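Local coordinates for protein Ton_1535 (Thermococcus onnurineus, PDB 3ZPJ) that is of unknown function but folds as an alpha-solenoid, a scaffold that in other proteins often binds partners, with an unusual left-handed helical turn, at residues Y77-S82 with A121-I126; M115-L120 with N138-T143; G157-G162 with D186-L191; L164-G169 with D179-A184. All blocks are in the same frame, centred on the assembly; numbering follows the deposited sequence.

Contact 1: residues Y77-S82 with A121-I126; sequences YSIIAS and AYHLAI
His123 carries this contact: its imidazole lies flat against the backbone of 77-82. One face covers the start of Ile79, whose N sits over the ring centre 4.3 Å from the plane, with the carbonyl carbon of Ser78 nearer the rim. Along the ring edge, Ser82 OG is hydrogen-bonded to His123 ND1 at 3.2 Å. The CD2 side rests on Ser78, CD2 to CB of Ser78 being 3.8 Å. At the far end of the ring, Ile79 runs alongside, pointing the same way, and its CG1 comes within 3.9 Å of His123 CE1. A lighter touch, Ser82 CB to Ile126 CG2 at 4.3 Å, finishes the contact.

The torsions set this up. Ser82 holds OG in the crowded position between its N and carbonyl carbon (chi1 63°), which turns the hydroxyl to the imidazole, while His123 CG stands anti to its own carbonyl carbon. Behind the ring, CD2 of Tyr122 lies over the centre of the opposite face, so the imidazole is sandwiched. Ser78 OG turns back to Ala74 O in its own helix.

The two helices run almost parallel, at 10°, with helix 90-104 between them in the chain, the next-but-one pairing of an alpha-solenoid; Phe97 of that helix touches both Ala81 and Leu124. The chemistry implies a ring fixed in tilt by packing on both faces and in rotation by one modest hydrogen bond, and the nearby Ser78 O may bias its ionisation slightly.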
loop_
_atom_site.group_PDB
_atom_site.type_symbol
_atom_site.label_atom_id
_atom_site.label_comp_id
_atom_site.label_asym_id
_atom_site.label_seq_id
_atom_site.Cartn_x
_atom_site.Cartn_y
_atom_site.Cartn_z
ATOM N N TYR A 77 -24.016 -4.748 -2.167
ATOM C CA TYR A 77 -23.428 -5.818 -2.962
ATOM C C TYR A 77 -21.893 -5.778 -2.912
ATOM O O TYR A 77 -21.237 -6.824 -2.908
ATOM C CB TYR A 77 -23.892 -5.706 -4.412
ATOM C CG TYR A 77 -25.297 -6.198 -4.680
ATOM C CD1 TYR A 77 -25.892 -7.163 -3.875
ATOM C CD2 TYR A 77 -26.020 -5.713 -5.761
ATOM C CE1 TYR A 77 -27.172 -7.619 -4.136
ATOM C CE2 TYR A 77 -27.305 -6.164 -6.033
ATOM C CZ TYR A 77 -27.877 -7.115 -5.219
ATOM O OH TYR A 77 -29.153 -7.560 -5.495
ATOM N N SER A 78 -21.324 -4.575 -2.870
ATOM C CA SER A 78 -19.865 -4.418 -2.783
ATOM C C SER A 78 -19.335 -4.916 -1.462
ATOM O O SER A 78 -18.324 -5.620 -1.413
ATOM C CB SER A 78 -19.457 -2.959 -2.946
ATOM O OG SER A 78 -19.725 -2.516 -4.251
ATOM N N ILE A 79 -20.018 -4.533 -0.388
ATOM C CA ILE A 79 -19.681 -5.000 0.954
ATOM C C ILE A 79 -19.704 -6.528 1.029
ATOM O O ILE A 79 -18.756 -7.162 1.495
ATOM C CB ILE A 79 -20.612 -4.370 1.983
ATOM C CG1 ILE A 79 -20.498 -2.840 1.879
ATOM C CG2 ILE A 79 -20.290 -4.863 3.407
ATOM C CD1 ILE A 79 -21.296 -2.075 2.909
ATOM N N ILE A 80 -20.773 -7.118 0.521
ATOM C CA ILE A 80 -20.889 -8.565 0.469
ATOM C C ILE A 80 -19.774 -9.169 -0.386
ATOM O O ILE A 80 -19.187 -10.196 -0.036
ATOM C CB ILE A 80 -22.270 -8.952 -0.090
ATOM C CG1 ILE A 80 -23.351 -8.573 0.935
ATOM C CG2 ILE A 80 -22.308 -10.425 -0.473
ATOM C CD1 ILE A 80 -24.765 -8.617 0.402
ATOM N N ALA A 81 -19.478 -8.504 -1.497
ATOM C CA ALA A 81 -18.490 -8.988 -2.464
ATOM C C ALA A 81 -17.077 -9.074 -1.901
ATOM O O ALA A 81 -16.394 -10.062 -2.113
ATOM C CB ALA A 81 -18.492 -8.119 -3.709
ATOM N N SER A 82 -16.633 -8.031 -1.206
ATOM C CA SER A 82 -15.278 -8.044 -0.665
ATOM C C SER A 82 -15.130 -9.030 0.497
ATOM O O SER A 82 -14.082 -9.650 0.631
ATOM C CB SER A 82 -14.761 -6.637 -0.301
ATOM O OG SER A 82 -15.526 -6.025 0.713
ATOM N N ALA A 121 -14.891 0.292 -6.315
ATOM C CA ALA A 121 -13.470 0.145 -6.588
ATOM C C ALA A 121 -12.697 -0.061 -5.282
ATOM O O ALA A 121 -11.756 -0.851 -5.220
ATOM C CB ALA A 121 -12.946 1.361 -7.318
ATOM N N TYR A 122 -13.087 0.661 -4.237
ATOM C CA TYR A 122 -12.393 0.527 -2.967
ATOM C C TYR A 122 -12.585 -0.883 -2.438
ATOM O O TYR A 122 -11.626 -1.488 -1.932
ATOM C CB TYR A 122 -12.875 1.558 -1.949
ATOM C CG TYR A 122 -12.435 1.254 -0.536
ATOM C CD1 TYR A 122 -11.149 1.559 -0.114
ATOM C CD2 TYR A 122 -13.299 0.652 0.374
ATOM C CE1 TYR A 122 -10.732 1.282 1.166
ATOM C CE2 TYR A 122 -12.882 0.355 1.656
ATOM C CZ TYR A 122 -11.600 0.687 2.049
ATOM O OH TYR A 122 -11.175 0.418 3.330
ATOM N N HIS A 123 -13.807 -1.421 -2.588
ATOM C CA HIS A 123 -14.065 -2.798 -2.152
ATOM C C HIS A 123 -13.310 -3.839 -2.973
ATOM O O HIS A 123 -12.809 -4.830 -2.423
ATOM C CB HIS A 123 -15.557 -3.092 -2.024
ATOM C CG HIS A 123 -16.176 -2.403 -0.854
ATOM N ND1 HIS A 123 -16.096 -2.905 0.428
ATOM C CD2 HIS A 123 -16.827 -1.222 -0.754
ATOM C CE1 HIS A 123 -16.689 -2.069 1.261
ATOM N NE2 HIS A 123 -17.141 -1.041 0.572
ATOM N N LEU A 124 -13.168 -3.584 -4.268
ATOM C CA LEU A 124 -12.361 -4.452 -5.107
ATOM C C LEU A 124 -10.913 -4.505 -4.604
ATOM O O LEU A 124 -10.264 -5.549 -4.658
ATOM C CB LEU A 124 -12.398 -3.970 -6.552
ATOM C CG LEU A 124 -13.630 -4.386 -7.355
ATOM C CD1 LEU A 124 -13.684 -3.563 -8.629
ATOM C CD2 LEU A 124 -13.581 -5.898 -7.672
ATOM N N ALA A 125 -10.410 -3.380 -4.113
ATOM C CA ALA A 125 -9.036 -3.339 -3.596
ATOM C C ALA A 125 -8.922 -4.081 -2.279
ATOM O O ALA A 125 -8.000 -4.864 -2.096
ATOM C CB ALA A 125 -8.543 -1.913 -3.441
ATOM N N ILE A 126 -9.857 -3.831 -1.367
ATOM C CA ILE A 126 -9.944 -4.576 -0.105
ATOM C C ILE A 126 -10.001 -6.077 -0.378
ATOM O O ILE A 126 -9.419 -6.877 0.352
ATOM C CB ILE A 126 -11.209 -4.183 0.706
ATOM C CG1 ILE A 126 -11.141 -2.739 1.180
ATOM C CG2 ILE A 126 -11.393 -5.082 1.891
ATOM C CD1 ILE A 126 -9.782 -2.276 1.542
#

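Contact 2: residues M115-L120 with N138-T143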
loop_
_atom_site.group_PDB
_atom_site.type_symbol
_atom_site.label_atom_id
_atom_site.label_comp_id
_atom_site.label_asym_id
_atom_site.label_seq_id
_atom_site.Cartn_x
_atom_site.Cartn_y
_atom_site.Cartn_z
ATOM N N MET A 115 -19.432 8.345 -7.603
ATOM C CA MET A 115 -19.204 8.150 -6.175
ATOM C C MET A 115 -19.361 6.689 -5.797
ATOM O O MET A 115 -18.525 6.108 -5.090
ATOM C CB MET A 115 -20.203 8.990 -5.382
ATOM C CG MET A 115 -20.012 10.486 -5.531
ATOM S SD MET A 115 -18.589 11.070 -4.610
ATOM C CE MET A 115 -19.390 12.424 -3.767
ATOM N N VAL A 116 -20.458 6.108 -6.264
ATOM C CA VAL A 116 -20.736 4.705 -6.032
ATOM C C VAL A 116 -19.641 3.853 -6.656
ATOM O O VAL A 116 -19.154 2.928 -6.020
ATOM C CB VAL A 116 -22.110 4.316 -6.604
ATOM C CG1 VAL A 116 -22.255 2.810 -6.693
ATOM C CG2 VAL A 116 -23.224 4.926 -5.762
ATOM N N LEU A 117 -19.215 4.177 -7.876
ATOM C CA LEU A 117 -18.154 3.368 -8.500
ATOM C C LEU A 117 -16.850 3.328 -7.694
ATOM O O LEU A 117 -16.193 2.279 -7.601
ATOM C CB LEU A 117 -17.864 3.816 -9.922
ATOM C CG LEU A 117 -19.047 3.560 -10.837
ATOM C CD1 LEU A 117 -18.743 4.092 -12.219
ATOM C CD2 LEU A 117 -19.307 2.074 -10.875
ATOM N N SER A 118 -16.484 4.453 -7.095
ATOM C CA SER A 118 -15.199 4.514 -6.399
ATOM C C SER A 118 -15.250 3.728 -5.093
ATOM O O SER A 118 -14.217 3.265 -4.614
ATOM C CB SER A 118 -14.759 5.966 -6.167
ATOM O OG SER A 118 -15.845 6.759 -5.732
ATOM N N THR A 119 -16.450 3.595 -4.525
ATOM C CA THR A 119 -16.691 2.795 -3.323
ATOM C C THR A 119 -16.508 1.331 -3.686
ATOM O O THR A 119 -15.854 0.559 -2.980
ATOM C CB THR A 119 -18.147 2.994 -2.781
ATOM O OG1 THR A 119 -18.283 4.300 -2.221
ATOM C CG2 THR A 119 -18.486 1.970 -1.696
ATOM N N LEU A 120 -17.108 0.963 -4.803
ATOM C CA LEU A 120 -17.006 -0.376 -5.338
ATOM C C LEU A 120 -15.561 -0.678 -5.709
ATOM O O LEU A 120 -15.060 -1.765 -5.445
ATOM C CB LEU A 120 -17.919 -0.471 -6.548
ATOM C CG LEU A 120 -17.843 -1.502 -7.670
ATOM C CD1 LEU A 120 -17.564 -2.897 -7.192
ATOM C CD2 LEU A 120 -19.194 -1.450 -8.404
ATOM N N ASN A 138 -10.866 4.355 -12.424
ATOM C CA ASN A 138 -10.687 5.165 -13.614
ATOM C C ASN A 138 -11.992 5.443 -14.331
ATOM O O ASN A 138 -12.197 6.542 -14.838
ATOM C CB ASN A 138 -9.685 4.518 -14.565
ATOM C CG ASN A 138 -8.260 4.899 -14.231
ATOM O OD1 ASN A 138 -7.529 4.133 -13.611
ATOM N ND2 ASN A 138 -7.875 6.102 -14.599
ATOM N N ILE A 139 -12.864 4.440 -14.385
ATOM C CA ILE A 139 -14.209 4.631 -14.910
ATOM C C ILE A 139 -14.949 5.626 -14.007
ATOM O O ILE A 139 -15.631 6.535 -14.500
ATOM C CB ILE A 139 -15.018 3.318 -14.955
ATOM C CG1 ILE A 139 -14.241 2.209 -15.663
ATOM C CG2 ILE A 139 -16.366 3.538 -15.640
ATOM C CD1 ILE A 139 -13.591 2.632 -16.936
ATOM N N ALA A 140 -14.797 5.467 -12.689
ATOM C CA ALA A 140 -15.480 6.371 -11.771
ATOM C C ALA A 140 -15.046 7.785 -12.099
ATOM O O ALA A 140 -15.882 8.660 -12.308
ATOM C CB ALA A 140 -15.175 6.039 -10.322
ATOM N N PHE A 141 -13.734 7.980 -12.203
ATOM C CA PHE A 141 -13.156 9.284 -12.535
ATOM C C PHE A 141 -13.631 9.830 -13.883
ATOM O O PHE A 141 -14.019 10.996 -13.963
ATOM C CB PHE A 141 -11.626 9.214 -12.489
ATOM C CG PHE A 141 -10.924 10.512 -12.861
ATOM C CD1 PHE A 141 -10.793 11.541 -11.939
ATOM C CD2 PHE A 141 -10.372 10.682 -14.123
ATOM C CE1 PHE A 141 -10.132 12.720 -12.281
ATOM C CE2 PHE A 141 -9.704 11.848 -14.459
ATOM C CZ PHE A 141 -9.585 12.864 -13.529
ATOM N N ASP A 142 -13.620 8.990 -14.924
ATOM C CA ASP A 142 -14.094 9.401 -16.246
ATOM C C ASP A 142 -15.568 9.792 -16.184
ATOM O O ASP A 142 -16.011 10.647 -16.928
ATOM C CB ASP A 142 -13.939 8.283 -17.293
ATOM C CG ASP A 142 -12.494 7.833 -17.497
ATOM O OD1 ASP A 142 -11.558 8.601 -17.198
ATOM O OD2 ASP A 142 -12.299 6.688 -17.968
ATOM N N THR A 143 -16.325 9.145 -15.306
ATOM C CA THR A 143 -17.752 9.396 -15.215
ATOM C C THR A 143 -18.016 10.797 -14.700
ATOM O O THR A 143 -18.872 11.504 -15.231
ATOM C CB THR A 143 -18.452 8.381 -14.295
ATOM O OG1 THR A 143 -18.181 7.065 -14.770
ATOM C CG2 THR A 143 -19.974 8.606 -14.280
#
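The apolar part centres on Leu117 and Ala140, whose CA atoms are the nearest across the two segments. Their CB atoms meet at 3.5 Å, and the same methyl of Ala140 lies 3.8 Å from the backbone N of Ser118, so it is set against the surface of the opposite helix. Leu117, with CG anti to its carbonyl carbon (chi1 -66°), sends CD1 past this methyl to Ile139 CG2, 4.2 Å off, and crosses Thr143 at about a right angle.

Two consecutive helices, 110-126 and 130-146, are joined here as an antiparallel hairpin, the basic element of an alpha-solenoid; the segments run at 168° with axes 8.1 Å apart, a close approach that the small alanine permits.

Hydroxyls turn to their own helices. Thr143 OG1 donates to Ile139 O at 2.6 Å, from 41° above the carbonyl plane, and that oxygen also accepts Thr143 N, so it is gripped twice. This leaves OG1 meeting Leu117 CD1 by packing, at 4.0 Å. Ser118 OG turns back within hydrogen-bonding reach of both Gly114 O and Met115 O, while its CB faces Ala140 CB; its side chain also touches Ile161 and Leu164 of helix 151-170.

Contact 3: residues G157-G162 with D186-L191; sequences GILRIG and DIFDKL
Helices 151-170 and 174-190, another antiparallel hairpin of the alpha-solenoid, splay to 142°, and their packing is tight on one flank and loose on the other. At the tight end Phe188 presses its ring tip onto Gly162, CZ reaching the carbonyl carbon of Gly162 at 3.4 Å; a beta carbon on Gly162 would collide with the ring. Leu159 O sits in the ring plane at its edge, near CE1, and Leu159 CD2 lies 3.8 Å from Phe188 CD1. Beside this ring Ile187 is a knob in the hole formed by Ile158, Leu159, Ile161 and Gly162, with its CG2 at 3.5 Å from Ile158 O. An alanine for Phe188 would remove the ring from Gly162 and Leu159 CD2 and would probably loosen this end of the pair.

On the other flank Asp186, Asp189 and Lys190 face solvent, clear of the opposite helix; Lys190 NZ and Asp186 OD2 form a long salt bridge of 3.9 Å. Leu191, where the chain leaves helical geometry, belongs to the packed side and points toward 157-162, crossing Ile158 at about a right angle and Leu159 obliquely. Its CD1 is wedged between the two, 3.8 Å from Ile158 CG2 and 3.7 Å from Leu159 CD2.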
loop_
_atom_site.group_PDB
_atom_site.type_symbol
_atom_site.label_atom_id
_atom_site.label_comp_id
_atom_site.label_asym_id
_atom_site.label_seq_id
_atom_site.Cartn_x
_atom_site.Cartn_y
_atom_site.Cartn_z
ATOM N N GLY A 157 -16.739 15.531 -5.876
ATOM C CA GLY A 157 -16.792 14.146 -6.303
ATOM C C GLY A 157 -15.399 13.576 -6.558
ATOM O O GLY A 157 -15.062 12.498 -6.074
ATOM N N ILE A 158 -14.591 14.306 -7.319
ATOM C CA ILE A 158 -13.253 13.860 -7.654
ATOM C C ILE A 158 -12.317 13.778 -6.432
ATOM O O ILE A 158 -11.511 12.861 -6.338
ATOM C CB ILE A 158 -12.679 14.724 -8.783
ATOM C CG1 ILE A 158 -13.628 14.638 -9.976
ATOM C CG2 ILE A 158 -11.315 14.223 -9.202
ATOM C CD1 ILE A 158 -13.185 15.367 -11.206
ATOM N N LEU A 159 -12.441 14.707 -5.484
ATOM C CA LEU A 159 -11.616 14.659 -4.267
ATOM C C LEU A 159 -11.969 13.426 -3.452
ATOM O O LEU A 159 -11.107 12.819 -2.794
ATOM C CB LEU A 159 -11.778 15.936 -3.422
ATOM C CG LEU A 159 -11.149 17.191 -4.028
ATOM C CD1 LEU A 159 -11.501 18.441 -3.259
ATOM C CD2 LEU A 159 -9.633 17.019 -4.100
ATOM N N ARG A 160 -13.240 13.031 -3.500
ATOM C CA ARG A 160 -13.634 11.822 -2.789
ATOM C C ARG A 160 -13.001 10.554 -3.423
ATOM O O ARG A 160 -12.669 9.601 -2.739
ATOM C CB ARG A 160 -15.148 11.727 -2.693
ATOM C CG ARG A 160 -15.649 10.470 -2.008
ATOM C CD ARG A 160 -15.406 10.513 -0.517
ATOM N NE ARG A 160 -16.010 9.356 0.147
ATOM C CZ ARG A 160 -15.673 8.922 1.356
ATOM N NH1 ARG A 160 -14.734 9.547 2.046
ATOM N NH2 ARG A 160 -16.279 7.866 1.874
ATOM N N ILE A 161 -12.829 10.555 -4.736
ATOM C CA ILE A 161 -12.123 9.462 -5.398
ATOM C C ILE A 161 -10.676 9.451 -4.904
ATOM O O ILE A 161 -10.148 8.402 -4.571
ATOM C CB ILE A 161 -12.143 9.660 -6.896
ATOM C CG1 ILE A 161 -13.599 9.640 -7.379
ATOM C CG2 ILE A 161 -11.341 8.575 -7.600
ATOM C CD1 ILE A 161 -13.705 9.588 -8.894
ATOM N N GLY A 162 -10.060 10.632 -4.845
ATOM C CA GLY A 162 -8.751 10.799 -4.247
ATOM C C GLY A 162 -8.647 10.147 -2.886
ATOM O O GLY A 162 -7.743 9.340 -2.677
ATOM N N ASP A 186 -2.107 12.954 -8.060
ATOM C CA ASP A 186 -2.519 13.655 -9.265
ATOM C C ASP A 186 -3.803 14.458 -9.030
ATOM O O ASP A 186 -3.904 15.624 -9.430
ATOM C CB ASP A 186 -2.730 12.649 -10.386
ATOM C CG ASP A 186 -2.079 13.071 -11.660
ATOM O OD1 ASP A 186 -0.889 12.726 -11.842
ATOM O OD2 ASP A 186 -2.752 13.746 -12.471
ATOM N N ILE A 187 -4.761 13.838 -8.344
ATOM C CA ILE A 187 -6.067 14.460 -8.099
ATOM C C ILE A 187 -5.944 15.618 -7.097
ATOM O O ILE A 187 -6.522 16.696 -7.300
ATOM C CB ILE A 187 -7.089 13.417 -7.585
ATOM C CG1 ILE A 187 -7.642 12.581 -8.741
ATOM C CG2 ILE A 187 -8.230 14.083 -6.866
ATOM C CD1 ILE A 187 -8.504 11.386 -8.261
ATOM N N PHE A 188 -5.178 15.393 -6.029
ATOM C CA PHE A 188 -5.023 16.387 -4.979
ATOM C C PHE A 188 -4.197 17.571 -5.456
ATOM O O PHE A 188 -4.395 18.717 -5.023
ATOM C CB PHE A 188 -4.388 15.737 -3.751
ATOM C CG PHE A 188 -5.281 14.735 -3.091
ATOM C CD1 PHE A 188 -6.662 14.836 -3.230
ATOM C CD2 PHE A 188 -4.762 13.699 -2.345
ATOM C CE1 PHE A 188 -7.497 13.917 -2.638
ATOM C CE2 PHE A 188 -5.605 12.760 -1.746
ATOM C CZ PHE A 188 -6.966 12.884 -1.889
ATOM N N ASP A 189 -3.275 17.284 -6.366
ATOM C CA ASP A 189 -2.459 18.311 -6.978
ATOM C C ASP A 189 -3.281 19.214 -7.902
ATOM O O ASP A 189 -3.230 20.446 -7.787
ATOM C CB ASP A 189 -1.323 17.671 -7.765
ATOM C CG ASP A 189 -0.358 18.694 -8.323
ATOM O OD1 ASP A 189 0.105 19.570 -7.556
ATOM O OD2 ASP A 189 -0.081 18.631 -9.538
ATOM N N LYS A 190 -4.025 18.607 -8.828
ATOM C CA LYS A 190 -4.795 19.402 -9.797
ATOM C C LYS A 190 -5.934 20.153 -9.128
ATOM O O LYS A 190 -6.339 21.206 -9.606
ATOM C CB LYS A 190 -5.382 18.540 -10.923
ATOM C CG LYS A 190 -4.390 17.722 -11.709
ATOM C CD LYS A 190 -3.248 18.548 -12.258
ATOM C CE LYS A 190 -2.404 17.692 -13.188
ATOM N NZ LYS A 190 -3.243 17.125 -14.288
ATOM N N LEU A 191 -6.456 19.606 -8.032
ATOM C CA LEU A 191 -7.636 20.196 -7.406
ATOM C C LEU A 191 -7.317 21.090 -6.207
ATOM O O LEU A 191 -8.225 21.520 -5.487
ATOM C CB LEU A 191 -8.633 19.112 -7.011
ATOM C CG LEU A 191 -9.349 18.477 -8.189
ATOM C CD1 LEU A 191 -10.412 17.569 -7.642
ATOM C CD2 LEU A 191 -9.973 19.562 -9.060
#

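Contact 4: residues L164-G169 with D179-A184; sequences LLEKAG and DFYKMA
Two rings from 179-184 reach the backbone of 164-169. Glu166 O lies at the edge of the Tyr181 ring, near its plane and 3.6 Å from CE1, and the phenol end passes along Gly169, with OH of Tyr181 3.6 Å from the carbonyl carbon of Gly169. The ring needs the room left by that glycine, since a beta carbon there would run into CE1. Phe180 is met obliquely: CB of Ala168 lies 3.8 Å from its CD2, Leu165 CD2 is a little farther from the same atom, and its own CB rests 3.5 Å from Leu165 O.

The Tyr181 hydroxyl is tied down beyond the pair, hydrogen-bonded to Asp170 OD1 and Arg219 NH2. A phenylalanine here would lose these two bonds and is likely to loosen the link from this hairpin to Arg219.

The other end belongs to Leu165, which crosses Met183 at about a right angle and puts CD1 3.6 Å from Met183 CB. Met183 bends at chi3 (-34°) so that its CE closes on Leu165 CD2 at 4.0 Å. Ala184 packs beside Leu165, its CB 3.9 Å from Leu165 CB.

The segments are antiparallel at 157°, with axes 7.9 Å apart, near the turn of the hairpin. Helix 130-146 packs on Leu165 and Met183, helix 110-126 on Ala168, and helix 194-209 on Glu166 and Tyr181, with Lys203 pairing to the Glu166 carboxylate.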
loop_
_atom_site.group_PDB
_atom_site.type_symbol
_atom_site.label_atom_id
_atom_site.label_comp_id
_atom_site.label_asym_id
_atom_site.label_seq_id
_atom_site.Cartn_x
_atom_site.Cartn_y
_atom_site.Cartn_z
ATOM N N LEU A 164 -10.459 7.871 -1.553
ATOM C CA LEU A 164 -10.595 6.420 -1.633
ATOM C C LEU A 164 -9.395 5.730 -2.309
ATOM O O LEU A 164 -8.999 4.622 -1.914
ATOM C CB LEU A 164 -11.926 6.021 -2.288
ATOM C CG LEU A 164 -13.172 6.508 -1.528
ATOM C CD1 LEU A 164 -14.462 6.326 -2.305
ATOM C CD2 LEU A 164 -13.290 5.809 -0.234
ATOM N N LEU A 165 -8.829 6.374 -3.325
ATOM C CA LEU A 165 -7.632 5.858 -3.981
ATOM C C LEU A 165 -6.563 5.725 -2.899
ATOM O O LEU A 165 -5.955 4.676 -2.745
ATOM C CB LEU A 165 -7.166 6.792 -5.107
ATOM C CG LEU A 165 -7.905 6.702 -6.440
ATOM C CD1 LEU A 165 -7.637 7.949 -7.269
ATOM C CD2 LEU A 165 -7.511 5.458 -7.227
ATOM N N GLU A 166 -6.412 6.782 -2.103
ATOM C CA GLU A 166 -5.414 6.818 -1.046
ATOM C C GLU A 166 -5.612 5.717 -0.016
ATOM O O GLU A 166 -4.653 5.049 0.379
ATOM C CB GLU A 166 -5.354 8.195 -0.371
ATOM C CG GLU A 166 -4.215 8.305 0.650
ATOM C CD GLU A 166 -4.245 9.586 1.470
ATOM O OE1 GLU A 166 -5.210 10.371 1.333
ATOM O OE2 GLU A 166 -3.297 9.802 2.262
ATOM N N LYS A 167 -6.854 5.501 0.402
ATOM C CA LYS A 167 -7.119 4.487 1.420
ATOM C C LYS A 167 -6.903 3.073 0.860
ATOM O O LYS A 167 -6.426 2.186 1.563
ATOM C CB LYS A 167 -8.515 4.654 2.032
ATOM C CG LYS A 167 -8.953 3.511 2.957
ATOM C CD LYS A 167 -8.681 3.817 4.403
ATOM C CE LYS A 167 -9.201 2.700 5.326
ATOM N NZ LYS A 167 -10.613 2.854 5.798
ATOM N N ALA A 168 -7.233 2.877 -0.407
ATOM C CA ALA A 168 -6.959 1.607 -1.071
ATOM C C ALA A 168 -5.460 1.348 -1.051
ATOM O O ALA A 168 -5.001 0.288 -0.622
ATOM C CB ALA A 168 -7.472 1.638 -2.507
ATOM N N GLY A 169 -4.709 2.339 -1.515
ATOM C CA GLY A 169 -3.263 2.286 -1.442
ATOM C C GLY A 169 -2.747 1.883 -0.070
ATOM O O GLY A 169 -1.933 0.966 0.046
ATOM N N ASP A 179 0.282 2.589 -7.858
ATOM C CA ASP A 179 -0.606 3.188 -8.857
ATOM C C ASP A 179 -1.780 3.984 -8.249
ATOM O O ASP A 179 -2.201 4.997 -8.797
ATOM C CB ASP A 179 -1.111 2.110 -9.791
ATOM C CG ASP A 179 -0.079 1.714 -10.834
ATOM O OD1 ASP A 179 0.811 2.542 -11.114
ATOM O OD2 ASP A 179 -0.168 0.586 -11.375
ATOM N N PHE A 180 -2.276 3.523 -7.107
ATOM C CA PHE A 180 -3.364 4.180 -6.394
ATOM C C PHE A 180 -2.885 5.511 -5.844
ATOM O O PHE A 180 -3.570 6.533 -5.946
ATOM C CB PHE A 180 -3.868 3.284 -5.255
ATOM C CG PHE A 180 -4.468 1.991 -5.736
ATOM C CD1 PHE A 180 -3.657 0.911 -6.057
ATOM C CD2 PHE A 180 -5.840 1.871 -5.913
ATOM C CE1 PHE A 180 -4.197 -0.269 -6.533
ATOM C CE2 PHE A 180 -6.387 0.693 -6.389
ATOM C CZ PHE A 180 -5.566 -0.387 -6.693
ATOM N N TYR A 181 -1.698 5.495 -5.257
ATOM C CA TYR A 181 -1.111 6.707 -4.721
ATOM C C TYR A 181 -0.821 7.768 -5.796
ATOM O O TYR A 181 -1.035 8.961 -5.574
ATOM C CB TYR A 181 0.186 6.380 -4.003
ATOM C CG TYR A 181 0.058 5.745 -2.649
ATOM C CD1 TYR A 181 -1.054 5.946 -1.840
ATOM C CD2 TYR A 181 1.093 4.950 -2.156
ATOM C CE1 TYR A 181 -1.136 5.331 -0.555
ATOM C CE2 TYR A 181 1.026 4.356 -0.910
ATOM C CZ TYR A 181 -0.073 4.537 -0.113
ATOM O OH TYR A 181 -0.065 3.922 1.126
ATOM N N LYS A 182 -0.335 7.343 -6.953
ATOM C CA LYS A 182 -0.044 8.297 -8.020
ATOM C C LYS A 182 -1.320 8.996 -8.487
ATOM O O LYS A 182 -1.309 10.207 -8.710
ATOM C CB LYS A 182 0.615 7.613 -9.215
ATOM C CG LYS A 182 1.774 6.722 -8.886
ATOM C CD LYS A 182 3.079 7.457 -8.767
ATOM C CE LYS A 182 4.221 6.468 -8.919
ATOM N NZ LYS A 182 4.005 5.637 -10.137
ATOM N N MET A 183 -2.413 8.236 -8.627
ATOM C CA MET A 183 -3.705 8.802 -9.077
ATOM C C MET A 183 -4.247 9.779 -8.031
ATOM O O MET A 183 -4.643 10.904 -8.359
ATOM C CB MET A 183 -4.741 7.713 -9.412
ATOM C CG MET A 183 -5.800 8.171 -10.430
ATOM S SD MET A 183 -7.044 6.989 -11.001
ATOM C CE MET A 183 -6.084 5.528 -11.001
ATOM N N ALA A 184 -4.173 9.389 -6.766
ATOM C CA ALA A 184 -4.637 10.255 -5.691
ATOM C C ALA A 184 -3.847 11.567 -5.677
ATOM O O ALA A 184 -4.442 12.658 -5.614
ATOM C CB ALA A 184 -4.565 9.541 -4.334
#

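How the contacts relate
Contact 1 skips helix 90-104 to join 70-86 to 110-126; contacts 2, 3 and 4 join helices adjacent in the chain. Contacts 1 and 2 share helix 110-126 and interleave in sequence, their centres about 13 Å apart. Contacts 3 and 4 join helix 151-170 to helix 174-190, with contact 4 nested inside contact 3 and centres about 10 Å apart; the glycine-aromatic pairs Gly162-Phe188 and Gly169-Tyr181 recur seven residues along each helix. The two groups touch: Phe141 of contact 2 packs on Ile158 of contact 3, and Tyr122 of contact 1 on Lys167 of contact 4. Contacts 1 and 3, centres about 21 Å apart, are linked through contacts 2 and 4, consistent with the layered packing of an alpha-solenoid.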